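Side-chain contacts in leucine aminopeptidase 2 (Saccharomyces cerevisiae, PDB 2XQ0), which is a zinc-dependent aminopeptidase of the M1 family that preferentially cleaves di- and tripeptides and has low epoxide hydrolase activity in vitro: residues Lys245-Gln248 with Thr249-Ile253; Trp326-Tyr329 with Leu330-Ile334; Lys535-Val538 with Ala539-Leu543. All blocks are in the same frame, centred on the assembly; numbering follows the deposited sequence.

Contact 1: residues Lys245-Gln248 with Thr249-Ile253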
ATOM      1  N   LYS A 245      20.583  -0.087  -7.062  1.00 26.91           N
ATOM      2  CA  LYS A 245      20.460   1.133  -7.847  1.00 25.96           C
ATOM      3  C   LYS A 245      19.323   2.026  -7.334  1.00 22.55           C
ATOM      4  O   LYS A 245      19.489   3.235  -7.222  1.00 25.16           O
ATOM      5  CB  LYS A 245      20.268   0.783  -9.325  1.00 25.87           C
ATOM      6  CG  LYS A 245      19.987   1.956 -10.242  1.00 40.33           C
ATOM      7  CD  LYS A 245      20.062   1.515 -11.699  1.00 48.38           C
ATOM      8  CE  LYS A 245      19.144   0.329 -11.967  1.00 51.42           C
ATOM      9  NZ  LYS A 245      19.568  -0.466 -13.172  1.00 55.31           N
ATOM     10  N   PHE A 246      18.166   1.434  -7.024  1.00 23.22           N
ATOM     11  CA  PHE A 246      17.073   2.190  -6.425  1.00 24.52           C
ATOM     12  C   PHE A 246      17.491   2.814  -5.097  1.00 25.93           C
ATOM     13  O   PHE A 246      17.208   3.995  -4.821  1.00 23.21           O
ATOM     14  CB  PHE A 246      15.858   1.301  -6.168  1.00 19.71           C
ATOM     15  CG  PHE A 246      15.062   0.986  -7.394  1.00 25.95           C
ATOM     16  CD1 PHE A 246      15.259   1.675  -8.566  1.00 38.07           C
ATOM     17  CD2 PHE A 246      14.105  -0.024  -7.365  1.00 43.96           C
ATOM     18  CE1 PHE A 246      14.512   1.366  -9.705  1.00 45.85           C
ATOM     19  CE2 PHE A 246      13.360  -0.336  -8.496  1.00 42.85           C
ATOM     20  CZ  PHE A 246      13.566   0.364  -9.666  1.00 37.99           C
ATOM     21  N   ILE A 247      18.143   2.030  -4.247  1.00 22.94           N
ATOM     22  CA  ILE A 247      18.494   2.582  -2.949  1.00 20.44           C
ATOM     23  C   ILE A 247      19.399   3.790  -3.122  1.00 21.98           C
ATOM     24  O   ILE A 247      19.129   4.850  -2.563  1.00 23.22           O
ATOM     25  CB  ILE A 247      19.134   1.565  -1.991  1.00 21.56           C
ATOM     26  CG1 ILE A 247      18.199   0.384  -1.761  1.00 24.08           C
ATOM     27  CG2 ILE A 247      19.392   2.243  -0.627  1.00 26.08           C
ATOM     28  CD1 ILE A 247      18.798  -0.689  -0.879  1.00 23.75           C
ATOM     29  N   GLN A 248      20.458   3.635  -3.912  1.00 20.75           N
ATOM     30  CA  GLN A 248      21.455   4.699  -4.117  1.00 19.89           C
ATOM     31  C   GLN A 248      20.843   5.921  -4.799  1.00 15.85           C
ATOM     32  O   GLN A 248      21.219   7.056  -4.518  1.00 24.51           O
ATOM     33  CB  GLN A 248      22.661   4.184  -4.915  1.00 22.84           C
ATOM     34  CG  GLN A 248      23.597   3.262  -4.114  1.00 31.52           C
ATOM     35  CD  GLN A 248      24.685   2.645  -4.987  1.00 38.97           C
ATOM     36  OE1 GLN A 248      25.021   3.186  -6.043  1.00 34.76           O
ATOM     37  NE2 GLN A 248      25.226   1.499  -4.561  1.00 29.15           N
ATOM     38  N   THR A 249      19.874   5.689  -5.673  1.00 20.46           N
ATOM     39  CA  THR A 249      19.136   6.797  -6.278  1.00 25.19           C
ATOM     40  C   THR A 249      18.320   7.604  -5.245  1.00 27.14           C
ATOM     41  O   THR A 249      18.360   8.842  -5.228  1.00 19.54           O
ATOM     42  CB  THR A 249      18.216   6.312  -7.404  1.00 24.53           C
ATOM     43  OG1 THR A 249      19.012   5.699  -8.435  1.00 23.65           O
ATOM     44  CG2 THR A 249      17.461   7.498  -7.988  1.00 27.20           C
ATOM     45  N   ALA A 250      17.593   6.906  -4.380  1.00 23.37           N
ATOM     46  CA  ALA A 250      16.835   7.567  -3.319  1.00 22.97           C
ATOM     47  C   ALA A 250      17.735   8.341  -2.377  1.00 25.52           C
ATOM     48  O   ALA A 250      17.410   9.452  -1.958  1.00 26.34           O
ATOM     49  CB  ALA A 250      16.015   6.541  -2.536  1.00 18.23           C
ATOM     50  N   GLU A 251      18.856   7.732  -2.018  1.00 18.34           N
ATOM     51  CA  GLU A 251      19.810   8.353  -1.113  1.00 24.51           C
ATOM     52  C   GLU A 251      20.386   9.663  -1.670  1.00 27.57           C
ATOM     53  O   GLU A 251      20.654  10.585  -0.917  1.00 28.97           O
ATOM     54  CB  GLU A 251      20.943   7.389  -0.792  1.00 25.70           C
ATOM     55  CG  GLU A 251      20.576   6.259   0.183  1.00 29.95           C
ATOM     56  CD  GLU A 251      21.760   5.319   0.474  1.00 31.95           C
ATOM     57  OE1 GLU A 251      22.446   4.883  -0.484  1.00 28.16           O
ATOM     58  OE2 GLU A 251      21.996   5.004   1.659  1.00 34.21           O
ATOM     59  N   LYS A 252      20.580   9.734  -2.983  1.00 29.19           N
ATOM     60  CA  LYS A 252      21.109  10.944  -3.600  1.00 27.64           C
ATOM     61  C   LYS A 252      20.062  12.048  -3.581  1.00 31.93           C
ATOM     62  O   LYS A 252      20.387  13.211  -3.374  1.00 34.39           O
ATOM     63  CB  LYS A 252      21.560  10.664  -5.043  1.00 35.98           C
ATOM     64  CG  LYS A 252      22.061  11.900  -5.774  1.00 48.18           C
ATOM     65  CD  LYS A 252      22.700  11.573  -7.124  1.00 49.88           C
ATOM     66  CE  LYS A 252      23.364  12.825  -7.716  1.00 49.92           C
ATOM     67  NZ  LYS A 252      23.574  12.707  -9.184  1.00 49.72           N
ATOM     68  N   ILE A 253      18.803  11.685  -3.810  1.00 25.08           N
ATOM     69  CA  ILE A 253      17.732  12.681  -3.813  1.00 30.19           C
ATOM     70  C   ILE A 253      17.502  13.192  -2.392  1.00 35.71           C
ATOM     71  O   ILE A 253      17.382  14.401  -2.158  1.00 36.71           O
ATOM     72  CB  ILE A 253      16.419  12.106  -4.399  1.00 28.60           C
ATOM     73  CG1 ILE A 253      16.569  11.841  -5.905  1.00 30.33           C
ATOM     74  CG2 ILE A 253      15.254  13.048  -4.122  1.00 32.47           C
ATOM     75  CD1 ILE A 253      15.705  10.684  -6.425  1.00 28.24           C
TER
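The carbonyls of Lys245, Phe246, Ile247 and Gln248 accept the amide hydrogens of Thr249, Ala250, Glu251 and Lys252 in turn, the regular i to i+4 bonding of an alpha-helix. Thr249 takes hold of the first carbonyl twice. Its OG1 donates to Lys245 O at 2.8 Å from above the carbonyl plane, while Thr249 N reaches the same oxygen from the opposite face at 2.9 Å. A chi1 of -61° sets OG1 beside the backbone N, where it can lean back on the preceding turn, and turns the methyl CG2 to helix 321-339. Threonine suits this half-covered place because the helix itself satisfies its hydroxyl and leaves the methyl for packing.

Glu251 runs alongside Ile247, both pointing the same way. Its CG rests 3.4 Å from Ile247 O, and its carboxyl carbon CD lies 4.0 Å from Ile247 CG2. The carboxylate is engaged beyond the helix, OE1 in a salt bridge with Arg222, OE2 in a hydrogen bond with the backbone N of Tyr257. Gln248 slants past it with CG 4.1 Å from Glu251 OE1, its NE2 bonded to Glu244. Ala250 is small enough to let Trp307 and Ile334 close in, and Phe246 packs on Leu303 and Ile338. This is an amphipathic helix packed against the zinc-binding HExxH helix, 297-311, and against helix 321-339 of the M1 catalytic domain.

Contact 2: residues Trp326-Tyr329 with Leu330-Ile334; sequences WTVY and LERRI
Tyr329 and Arg333, one helical turn apart, lie side by side and meet twice. With its CG anti to its own N (chi1 176°), the tyrosine ring points outward from the helix, tilted somewhat toward its C-terminal end and Arg333. The Arg333 chain, bent at both chi2 and chi3, folds over it: CG sits above the ring face, 4.1 Å from the centroid of the Tyr329 ring in a CH-pi contact, and NH1 comes round to donate to Tyr329 OH at 3.1 Å. That hydroxyl lies near the guanidinium plane, at its edge, although ring and guanidinium are turned 80° apart. Outside the helix, Tyr329 OH bonds to Glu401 and Arg333 NH1 forms a salt bridge with Asp411. A phenylalanine at Tyr329 would keep the ring but lose the hydroxyl, and would probably leave Glu401 without this mate and the Arg333 guanidinium freer to turn.

Arg332 is the contrast, extended from CG to NE. Val328 CG1 presses on one face of its guanidinium, 3.3 Å from Arg332 NH1; NE is hydrogen-bonded to Ser347 and NH2 forms a salt bridge with Glu391, so this buried charge is met. Leu330 CG lies at the edge of the Trp326 indole, 4.3 Å from Trp326 CE3. Glu331, also extended, passes CB 3.2 Å from Thr327 O and gives OE1 to His301 ND1. A carboxylate behind a zinc-bound histidine is a second-shell arrangement, on the helix that also supplies the zinc ligand Glu324 in this HExxH metallopeptidase.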
ATOM      1  N   TRP A 326       3.691  12.025  -0.353  1.00 15.37           N
ATOM      2  CA  TRP A 326       5.147  12.111  -0.418  1.00 14.69           C
ATOM      3  C   TRP A 326       5.763  10.876  -1.093  1.00 20.64           C
ATOM      4  O   TRP A 326       6.612  11.006  -1.995  1.00 20.92           O
ATOM      5  CB  TRP A 326       5.721  12.289   0.999  1.00 13.89           C
ATOM      6  CG  TRP A 326       5.887  13.725   1.366  1.00 27.35           C
ATOM      7  CD1 TRP A 326       5.183  14.433   2.295  1.00 27.90           C
ATOM      8  CD2 TRP A 326       6.836  14.630   0.804  1.00 27.70           C
ATOM      9  NE1 TRP A 326       5.638  15.732   2.344  1.00 28.09           N
ATOM     10  CE2 TRP A 326       6.654  15.875   1.439  1.00 28.41           C
ATOM     11  CE3 TRP A 326       7.821  14.509  -0.178  1.00 24.80           C
ATOM     12  CZ2 TRP A 326       7.416  16.993   1.117  1.00 25.84           C
ATOM     13  CZ3 TRP A 326       8.582  15.631  -0.495  1.00 25.61           C
ATOM     14  CH2 TRP A 326       8.379  16.843   0.149  1.00 23.53           C
ATOM     15  N   THR A 327       5.345   9.679  -0.662  1.00 15.25           N
ATOM     16  CA  THR A 327       5.891   8.434  -1.234  1.00 16.00           C
ATOM     17  C   THR A 327       5.742   8.386  -2.755  1.00 13.60           C
ATOM     18  O   THR A 327       6.692   8.064  -3.453  1.00 16.96           O
ATOM     19  CB  THR A 327       5.274   7.182  -0.592  1.00 16.37           C
ATOM     20  OG1 THR A 327       5.542   7.216   0.820  1.00 21.91           O
ATOM     21  CG2 THR A 327       5.844   5.880  -1.214  1.00 14.06           C
ATOM     22  N   VAL A 328       4.557   8.708  -3.263  1.00 18.10           N
ATOM     23  CA  VAL A 328       4.313   8.663  -4.696  1.00 14.92           C
ATOM     24  C   VAL A 328       5.213   9.706  -5.367  1.00 22.09           C
ATOM     25  O   VAL A 328       5.785   9.452  -6.432  1.00 19.40           O
ATOM     26  CB  VAL A 328       2.797   8.898  -5.046  1.00 19.02           C
ATOM     27  CG1 VAL A 328       2.594   8.999  -6.571  1.00 15.90           C
ATOM     28  CG2 VAL A 328       1.910   7.755  -4.494  1.00 16.58           C
ATOM     29  N   TYR A 329       5.343  10.872  -4.730  1.00 15.49           N
ATOM     30  CA  TYR A 329       6.236  11.927  -5.228  1.00 17.19           C
ATOM     31  C   TYR A 329       7.678  11.424  -5.287  1.00 22.57           C
ATOM     32  O   TYR A 329       8.345  11.464  -6.345  1.00 18.37           O
ATOM     33  CB  TYR A 329       6.119  13.235  -4.397  1.00 24.16           C
ATOM     34  CG  TYR A 329       7.123  14.268  -4.867  1.00 24.09           C
ATOM     35  CD1 TYR A 329       6.870  15.055  -5.987  1.00 23.43           C
ATOM     36  CD2 TYR A 329       8.348  14.399  -4.236  1.00 16.80           C
ATOM     37  CE1 TYR A 329       7.808  15.965  -6.447  1.00 20.64           C
ATOM     38  CE2 TYR A 329       9.277  15.283  -4.688  1.00 17.04           C
ATOM     39  CZ  TYR A 329       9.009  16.058  -5.798  1.00 21.10           C
ATOM     40  OH  TYR A 329       9.950  16.943  -6.247  1.00 26.07           O
ATOM     41  N   LEU A 330       8.160  10.912  -4.165  1.00 16.21           N
ATOM     42  CA  LEU A 330       9.524  10.390  -4.113  1.00 18.46           C
ATOM     43  C   LEU A 330       9.786   9.222  -5.082  1.00 18.38           C
ATOM     44  O   LEU A 330      10.797   9.203  -5.756  1.00 21.10           O
ATOM     45  CB  LEU A 330       9.904  10.002  -2.682  1.00 15.83           C
ATOM     46  CG  LEU A 330       9.995  11.205  -1.735  1.00 27.03           C
ATOM     47  CD1 LEU A 330      10.146  10.744  -0.274  1.00 28.02           C
ATOM     48  CD2 LEU A 330      11.137  12.155  -2.152  1.00 22.98           C
ATOM     49  N   GLU A 331       8.863   8.267  -5.140  1.00 17.18           N
ATOM     50  CA  GLU A 331       8.909   7.136  -6.066  1.00 17.71           C
ATOM     51  C   GLU A 331       9.129   7.629  -7.495  1.00 17.79           C
ATOM     52  O   GLU A 331      10.001   7.138  -8.212  1.00 17.52           O
ATOM     53  CB  GLU A 331       7.571   6.387  -5.994  1.00 27.36           C
ATOM     54  CG  GLU A 331       7.335   5.295  -7.046  1.00 27.81           C
ATOM     55  CD  GLU A 331       5.877   4.811  -7.051  1.00 41.89           C
ATOM     56  OE1 GLU A 331       5.053   5.296  -6.224  1.00 32.72           O
ATOM     57  OE2 GLU A 331       5.554   3.940  -7.892  1.00 43.22           O
ATOM     58  N   ARG A 332       8.324   8.604  -7.905  1.00 17.03           N
ATOM     59  CA  ARG A 332       8.422   9.164  -9.241  1.00 19.00           C
ATOM     60  C   ARG A 332       9.713   9.965  -9.464  1.00 19.64           C
ATOM     61  O   ARG A 332      10.223   9.985 -10.569  1.00 24.44           O
ATOM     62  CB  ARG A 332       7.159   9.917  -9.634  1.00 17.74           C
ATOM     63  CG  ARG A 332       5.976   8.956  -9.789  1.00 15.86           C
ATOM     64  CD  ARG A 332       4.694   9.637 -10.148  1.00 20.34           C
ATOM     65  NE  ARG A 332       3.644   8.633 -10.241  1.00 19.49           N
ATOM     66  CZ  ARG A 332       2.358   8.856  -9.996  1.00 21.07           C
ATOM     67  NH1 ARG A 332       1.939  10.066  -9.635  1.00 19.82           N
ATOM     68  NH2 ARG A 332       1.498   7.859 -10.092  1.00 19.54           N
ATOM     69  N   ARG A 333      10.266  10.575  -8.423  1.00 21.77           N
ATOM     70  CA  ARG A 333      11.616  11.159  -8.545  1.00 18.00           C
ATOM     71  C   ARG A 333      12.687  10.060  -8.800  1.00 18.28           C
ATOM     72  O   ARG A 333      13.621  10.242  -9.593  1.00 21.84           O
ATOM     73  CB  ARG A 333      11.962  11.978  -7.293  1.00 19.68           C
ATOM     74  CG  ARG A 333      11.179  13.293  -7.150  1.00 21.36           C
ATOM     75  CD  ARG A 333      11.553  14.333  -8.233  1.00 20.99           C
ATOM     76  NE  ARG A 333      12.999  14.565  -8.249  1.00 23.40           N
ATOM     77  CZ  ARG A 333      13.625  15.395  -7.420  1.00 29.40           C
ATOM     78  NH1 ARG A 333      12.945  16.097  -6.519  1.00 31.89           N
ATOM     79  NH2 ARG A 333      14.936  15.521  -7.492  1.00 25.42           N
ATOM     80  N   ILE A 334      12.554   8.915  -8.137  1.00 17.95           N
ATOM     81  CA  ILE A 334      13.512   7.821  -8.325  1.00 19.63           C
ATOM     82  C   ILE A 334      13.485   7.330  -9.767  1.00 22.41           C
ATOM     83  O   ILE A 334      14.520   7.276 -10.438  1.00 19.26           O
ATOM     84  CB  ILE A 334      13.263   6.662  -7.342  1.00 19.21           C
ATOM     85  CG1 ILE A 334      13.627   7.104  -5.918  1.00 24.66           C
ATOM     86  CG2 ILE A 334      14.061   5.429  -7.722  1.00 18.98           C
ATOM     87  CD1 ILE A 334      12.989   6.235  -4.827  1.00 24.68           C
TER

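Contact 3: residues Lys535-Val538 with Ala539-Leu543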
ATOM      1  N   LYS A 535     -19.293  -6.299 -30.853  1.00 74.43           N
ATOM      2  CA  LYS A 535     -19.905  -6.373 -32.176  1.00 74.07           C
ATOM      3  C   LYS A 535     -18.872  -6.400 -33.303  1.00 71.43           C
ATOM      4  O   LYS A 535     -19.223  -6.368 -34.484  1.00 68.64           O
ATOM      5  CB  LYS A 535     -20.904  -5.227 -32.369  1.00 81.72           C
ATOM      6  CG  LYS A 535     -20.366  -3.852 -31.996  1.00 87.68           C
ATOM      7  CD  LYS A 535     -21.409  -2.756 -32.203  1.00 94.03           C
ATOM      8  CE  LYS A 535     -20.805  -1.370 -31.989  1.00 92.92           C
ATOM      9  NZ  LYS A 535     -21.780  -0.273 -32.243  1.00 95.25           N
ATOM     10  N   PHE A 536     -17.599  -6.485 -32.933  1.00 60.00           N
ATOM     11  CA  PHE A 536     -16.527  -6.591 -33.917  1.00 60.51           C
ATOM     12  C   PHE A 536     -15.582  -7.739 -33.602  1.00 66.18           C
ATOM     13  O   PHE A 536     -14.365  -7.548 -33.604  1.00 51.97           O
ATOM     14  CB  PHE A 536     -15.739  -5.282 -33.983  1.00 55.06           C
ATOM     15  CG  PHE A 536     -16.597  -4.080 -34.261  1.00 67.81           C
ATOM     16  CD1 PHE A 536     -16.924  -3.196 -33.243  1.00 68.86           C
ATOM     17  CD2 PHE A 536     -17.094  -3.845 -35.535  1.00 74.48           C
ATOM     18  CE1 PHE A 536     -17.724  -2.094 -33.490  1.00 66.37           C
ATOM     19  CE2 PHE A 536     -17.890  -2.740 -35.794  1.00 74.48           C
ATOM     20  CZ  PHE A 536     -18.207  -1.863 -34.767  1.00 73.63           C
ATOM     21  N   PRO A 537     -16.139  -8.937 -33.338  1.00 76.97           N
ATOM     22  CA  PRO A 537     -15.372 -10.129 -32.951  1.00 73.93           C
ATOM     23  C   PRO A 537     -14.147 -10.400 -33.837  1.00 70.58           C
ATOM     24  O   PRO A 537     -13.122 -10.841 -33.316  1.00 74.90           O
ATOM     25  CB  PRO A 537     -16.395 -11.273 -33.073  1.00 78.00           C
ATOM     26  CG  PRO A 537     -17.562 -10.703 -33.819  1.00 79.57           C
ATOM     27  CD  PRO A 537     -17.571  -9.248 -33.499  1.00 84.18           C
ATOM     28  N   VAL A 538     -14.249 -10.143 -35.140  1.00 54.54           N
ATOM     29  CA  VAL A 538     -13.115 -10.340 -36.049  1.00 52.87           C
ATOM     30  C   VAL A 538     -11.962  -9.415 -35.672  1.00 56.43           C
ATOM     31  O   VAL A 538     -10.798  -9.824 -35.667  1.00 66.10           O
ATOM     32  CB  VAL A 538     -13.522 -10.132 -37.524  1.00 54.62           C
ATOM     33  CG1 VAL A 538     -12.375 -10.494 -38.461  1.00 58.46           C
ATOM     34  CG2 VAL A 538     -14.727 -10.973 -37.842  1.00 53.77           C
ATOM     35  N   ALA A 539     -12.292  -8.173 -35.329  1.00 53.95           N
ATOM     36  CA  ALA A 539     -11.294  -7.205 -34.874  1.00 50.13           C
ATOM     37  C   ALA A 539     -10.705  -7.565 -33.510  1.00 53.00           C
ATOM     38  O   ALA A 539      -9.486  -7.506 -33.304  1.00 51.45           O
ATOM     39  CB  ALA A 539     -11.896  -5.796 -34.849  1.00 43.73           C
ATOM     40  N   SER A 540     -11.562  -7.935 -32.565  1.00 55.98           N
ATOM     41  CA  SER A 540     -11.077  -8.205 -31.222  1.00 57.19           C
ATOM     42  C   SER A 540     -10.250  -9.491 -31.223  1.00 56.71           C
ATOM     43  O   SER A 540      -9.209  -9.575 -30.572  1.00 54.43           O
ATOM     44  CB  SER A 540     -12.233  -8.268 -30.224  1.00 48.46           C
ATOM     45  OG  SER A 540     -13.174  -9.237 -30.623  1.00 50.19           O
ATOM     46  N   ARG A 541     -10.707 -10.479 -31.980  1.00 47.42           N
ATOM     47  CA  ARG A 541      -9.942 -11.709 -32.192  1.00 60.43           C
ATOM     48  C   ARG A 541      -8.631 -11.476 -32.962  1.00 58.19           C
ATOM     49  O   ARG A 541      -7.598 -12.060 -32.627  1.00 61.36           O
ATOM     50  CB  ARG A 541     -10.808 -12.778 -32.885  1.00 69.38           C
ATOM     51  CG  ARG A 541     -11.931 -13.309 -32.002  1.00 77.13           C
ATOM     52  CD  ARG A 541     -12.792 -14.340 -32.717  1.00 89.81           C
ATOM     53  NE  ARG A 541     -13.550 -15.167 -31.777  1.00 92.03           N
ATOM     54  CZ  ARG A 541     -14.771 -14.880 -31.332  1.00 99.70           C
ATOM     55  NH1 ARG A 541     -15.390 -13.780 -31.735  1.00101.55           N
ATOM     56  NH2 ARG A 541     -15.376 -15.697 -30.481  1.00104.50           N
ATOM     57  N   ALA A 542      -8.674 -10.623 -33.987  1.00 55.90           N
ATOM     58  CA  ALA A 542      -7.469 -10.252 -34.736  1.00 54.31           C
ATOM     59  C   ALA A 542      -6.451  -9.546 -33.835  1.00 56.92           C
ATOM     60  O   ALA A 542      -5.250  -9.804 -33.925  1.00 52.46           O
ATOM     61  CB  ALA A 542      -7.823  -9.368 -35.930  1.00 50.66           C
ATOM     62  N   LEU A 543      -6.947  -8.650 -32.980  1.00 58.13           N
ATOM     63  CA  LEU A 543      -6.122  -7.955 -31.987  1.00 58.71           C
ATOM     64  C   LEU A 543      -5.265  -8.976 -31.242  1.00 52.07           C
ATOM     65  O   LEU A 543      -4.034  -8.942 -31.286  1.00 41.82           O
ATOM     66  CB  LEU A 543      -7.026  -7.215 -30.986  1.00 54.64           C
ATOM     67  CG  LEU A 543      -6.484  -6.177 -29.987  1.00 55.53           C
ATOM     68  CD1 LEU A 543      -5.221  -6.638 -29.273  1.00 49.94           C
ATOM     69  CD2 LEU A 543      -6.273  -4.818 -30.637  1.00 48.00           C
TER
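Arg541 leans back over Pro537, its partner one turn earlier at the start of helix 537-546. Its CB lies 3.0 Å from Pro537 O, and CG, anti to the carbonyl carbon, is as close to that oxygen; CD is already moving off at 3.6 Å from Pro537 O. The chain stays extended to NE, and the guanidinium then swings round so that NH1 meets Pro537 CB edge-on, in the guanidinium plane. The 3.0 Å between Arg541 NH1 and Pro537 CB is short enough to be doubtful. At the far branch NH2 forms a salt bridge with Glu574, so the long arginine lays its aliphatic part on the helix and delivers its charge beyond it.

Helix 537-546 belongs to the all-helical C-terminal domain of leukotriene A4 hydrolase relatives, where its inner side packs on helices 491-497 and 557-569. Phe536, at the N-cap position, offers the first turn no side-chain acceptor; its O opens the helical bonding, accepting from Ser540 N at 3.0 Å and weakly from Ala539 N. Proline suits the next place because it has no N-H, and one there would find no helix carbonyl to meet. Pro537 O is gripped by two donors on the same face of its plane, Arg541 N at 2.8 Å and Ser540 OG at 3.1 Å. A chi1 of 57° sets the hydroxyl in the crowded position between N and carbonyl carbon and gives it a partner, though it meets the carbonyl steeply from above its plane (C=O...OG 100°), beside Phe566 and Leu572. Ala539 and Ala542, with no more than a methyl each, let Phe494 lie close.

Contacts 1 and 2 are neighbours in the catalytic domain, their centres 11 Å apart: helix 243-253 packs against the later part of helix 321-339, with Ala250 CB 3.8 Å from Ile334 CD1 and Ile253 CD1 3.8 Å from Arg333 O. Contact 2 is the nearer to the chemistry. The Thr327 side chain is about 4 Å from the zinc ion and that of Glu331 about 5 Å from bound bestatin, whereas the Phe246 side chain of contact 1 stays about 11 Å from the inhibitor. Contact 3 stands apart in the C-terminal helical domain; its nearest atoms are about 25 Å from contact 2 and about 28 Å from contact 1.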